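Local coordinates for putative retaining b-glycosidase (Saccharophagus degradans, PDB 5A95), which probably hydrolyses mixed-linkage beta-1,3-1,4-glucans as a retaining endo-beta-glucanase of glycoside hydrolase subfamily GH5_26, at residues G301-I304 with P305-D308. The protein carries 1 engineered substitution. Residues are numbered along the deposited sequence; the frame is centred on the assembly and turned at random.
Sequences GAHI and PVKD. With BGC (beta-D-glucopyranose), chain D.
His303 and Val306 are the end residues of a type VIa1 beta turn. Ile304 and Pro305 sit at its corners and are joined by a cis peptide bond. The turn lies in the loop that follows strand 287-289, the seventh strand of the (beta/alpha)8 barrel, and it lines the glycan pocket.

Backbone bonding closes the turn. Val306 N donates to His303 O at 2.9 Å, in the carbonyl plane. Gln258 bonds to the backbone of Pro305 and links the turn to the loop after strand 250-252. Val295, earlier in the same loop as the turn, bonds to the backbone of Val306.

Polar contacts hold the imidazole at both nitrogens. ND1 of His303 donates to Gly301 O at 2.6 Å, with the acceptor in the ring plane. On the glucose side, His303 NE2 is hydrogen-bonded to O6 of the sugar at 2.6 Å, nearly straight at 174°. The two bonds together restrict rotation of the ring. The same glucose is also bonded by His142, Asn188 and Glu189.

Carbon contacts come mainly from the valine methyls. Val306 CG2 sits over the centre of one imidazole face, a CH-pi contact 3.5 Å from the centroid of the His303 ring. A chi1 of 55° places His303 CG between its backbone N and carbonyl carbon, which brings the ring against this methyl. The other valine methyl faces the sugar, with Val306 CG1 3.4 Å from glucose O6. At the corner, Ile304 CG2 packs against Pro305 CB at 3.9 Å.

Lys307 runs back over the start of the turn. Its chain is extended, with Lys307 CG 3.6 Å from His303 O. Further along, Lys307 CE lies 4.0 Å from the methyl carbon CB of Ala302.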
ATOM      1  N   GLY A 301     -18.541  -0.596 -31.662  1.00 18.90           N
ATOM      2  CA  GLY A 301     -18.230  -0.827 -30.277  1.00 17.84           C
ATOM      3  C   GLY A 301     -19.386  -1.106 -29.345  1.00 16.86           C
ATOM      4  O   GLY A 301     -19.247  -0.981 -28.163  1.00 23.33           O
ATOM      5  N   ALA A 302     -20.538  -1.519 -29.883  1.00 17.13           N
ATOM      6  CA  ALA A 302     -21.737  -1.699 -29.082  1.00 14.19           C
ATOM      7  C   ALA A 302     -21.607  -2.764 -27.994  1.00 14.89           C
ATOM      8  O   ALA A 302     -21.130  -3.865 -28.242  1.00 19.87           O
ATOM      9  CB  ALA A 302     -22.913  -2.032 -30.002  1.00 14.78           C
ATOM     10  N   HIS A 303     -22.066  -2.436 -26.798  1.00 13.83           N
ATOM     11  CA  HIS A 303     -21.984  -3.292 -25.636  1.00 14.51           C
ATOM     12  C   HIS A 303     -23.001  -2.803 -24.596  1.00 14.20           C
ATOM     13  O   HIS A 303     -23.351  -1.636 -24.597  1.00 15.04           O
ATOM     14  CB  HIS A 303     -20.580  -3.199 -25.021  1.00 14.68           C
ATOM     15  CG  HIS A 303     -20.152  -1.795 -24.688  1.00 16.72           C
ATOM     16  ND1 HIS A 303     -19.613  -0.932 -25.625  1.00 18.25           N
ATOM     17  CD2 HIS A 303     -20.167  -1.108 -23.517  1.00 19.46           C
ATOM     18  CE1 HIS A 303     -19.310   0.218 -25.051  1.00 19.70           C
ATOM     19  NE2 HIS A 303     -19.636   0.137 -23.771  1.00 22.05           N
ATOM     20  N   ILE A 304     -23.484  -3.690 -23.724  1.00 13.22           N
ATOM     21  CA  ILE A 304     -24.283  -3.281 -22.555  1.00 11.66           C
ATOM     22  C   ILE A 304     -23.324  -2.474 -21.668  1.00 12.21           C
ATOM     23  O   ILE A 304     -22.181  -2.893 -21.483  1.00 13.88           O
ATOM     24  CB  ILE A 304     -24.845  -4.519 -21.815  1.00 16.29           C
ATOM     25  CG1 ILE A 304     -25.802  -5.312 -22.727  1.00 18.69           C
ATOM     26  CG2 ILE A 304     -25.554  -4.154 -20.526  1.00 17.55           C
ATOM     27  CD1 ILE A 304     -26.100  -6.728 -22.261  1.00 22.85           C
ATOM     28  N   PRO A 305     -23.769  -1.320 -21.115  1.00 10.91           N
ATOM     29  CA  PRO A 305     -25.135  -0.818 -21.076  1.00  9.53           C
ATOM     30  C   PRO A 305     -25.427   0.351 -22.017  1.00  8.20           C
ATOM     31  O   PRO A 305     -26.298   1.183 -21.708  1.00  8.27           O
ATOM     32  CB  PRO A 305     -25.252  -0.352 -19.629  1.00  9.74           C
ATOM     33  CG  PRO A 305     -23.926   0.293 -19.380  1.00 10.63           C
ATOM     34  CD  PRO A 305     -22.937  -0.612 -20.114  1.00 11.92           C
ATOM     35  N   VAL A 306     -24.728   0.456 -23.149  1.00  8.85           N
ATOM     36  CA  VAL A 306     -24.830   1.623 -24.015  1.00  8.21           C
ATOM     37  C   VAL A 306     -25.633   1.405 -25.307  1.00  8.59           C
ATOM     38  O   VAL A 306     -25.699   2.312 -26.139  1.00  9.28           O
ATOM     39  CB  VAL A 306     -23.437   2.211 -24.379  1.00  8.81           C
ATOM     40  CG1 VAL A 306     -22.666   2.512 -23.097  1.00 10.21           C
ATOM     41  CG2 VAL A 306     -22.613   1.296 -25.286  1.00  9.39           C
ATOM     42  N   LYS A 307     -26.278   0.250 -25.450  1.00  8.57           N
ATOM     43  CA  LYS A 307     -27.036  -0.045 -26.660  1.00  8.56           C
ATOM     44  C   LYS A 307     -28.424   0.559 -26.595  1.00  8.32           C
ATOM     45  O   LYS A 307     -29.092   0.441 -25.576  1.00  9.62           O
ATOM     46  CB  LYS A 307     -27.170  -1.552 -26.870  1.00  9.36           C
ATOM     47  CG  LYS A 307     -25.872  -2.325 -27.047  1.00 12.37           C
ATOM     48  CD  LYS A 307     -26.183  -3.812 -27.271  1.00 16.21           C
ATOM     49  CE  LYS A 307     -24.963  -4.593 -27.682  1.00 21.17           C
ATOM     50  NZ  LYS A 307     -25.372  -5.993 -27.950  1.00 26.71           N
ATOM     51  N   ASP A 308     -28.855   1.183 -27.679  1.00  8.07           N
ATOM     52  CA  ASP A 308     -30.186   1.789 -27.745  1.00  8.05           C
ATOM     53  C   ASP A 308     -30.543   2.075 -29.183  1.00  8.25           C
ATOM     54  O   ASP A 308     -29.661   2.266 -30.021  1.00  8.58           O
ATOM     55  CB  ASP A 308     -30.245   3.085 -26.936  1.00  7.89           C
ATOM     56  CG  ASP A 308     -31.671   3.564 -26.695  1.00  9.02           C
ATOM     57  OD1 ASP A 308     -32.330   2.960 -25.823  1.00 10.51           O
ATOM     58  OD2 ASP A 308     -32.099   4.523 -27.368  1.00  8.59           O
TER
HETATM   59  C2  BGC D   1     -16.265   3.607 -18.664  1.00 12.97           C
HETATM   60  C3  BGC D   1     -15.612   4.087 -19.958  1.00 12.38           C
HETATM   61  C4  BGC D   1     -16.031   3.166 -21.110  1.00 11.95           C
HETATM   62  C5  BGC D   1     -17.544   3.089 -21.183  1.00 13.86           C
HETATM   63  C6  BGC D   1     -18.028   2.215 -22.315  1.00 17.66           C
HETATM   64  C1  BGC D   1     -17.739   3.240 -18.806  1.00 14.00           C
HETATM   65  O1  BGC D   1     -18.186   2.370 -17.797  1.00 15.06           O
HETATM   66  O2  BGC D   1     -16.059   4.613 -17.604  1.00 13.04           O
HETATM   67  O3  BGC D   1     -14.170   4.156 -19.725  1.00 10.68           O
HETATM   68  O4  BGC D   1     -15.533   3.525 -22.407  1.00 11.57           O
HETATM   69  O5  BGC D   1     -17.976   2.484 -19.969  1.00 14.48           O
HETATM   70  O6  BGC D   1     -19.437   2.093 -22.117  1.00 24.57           O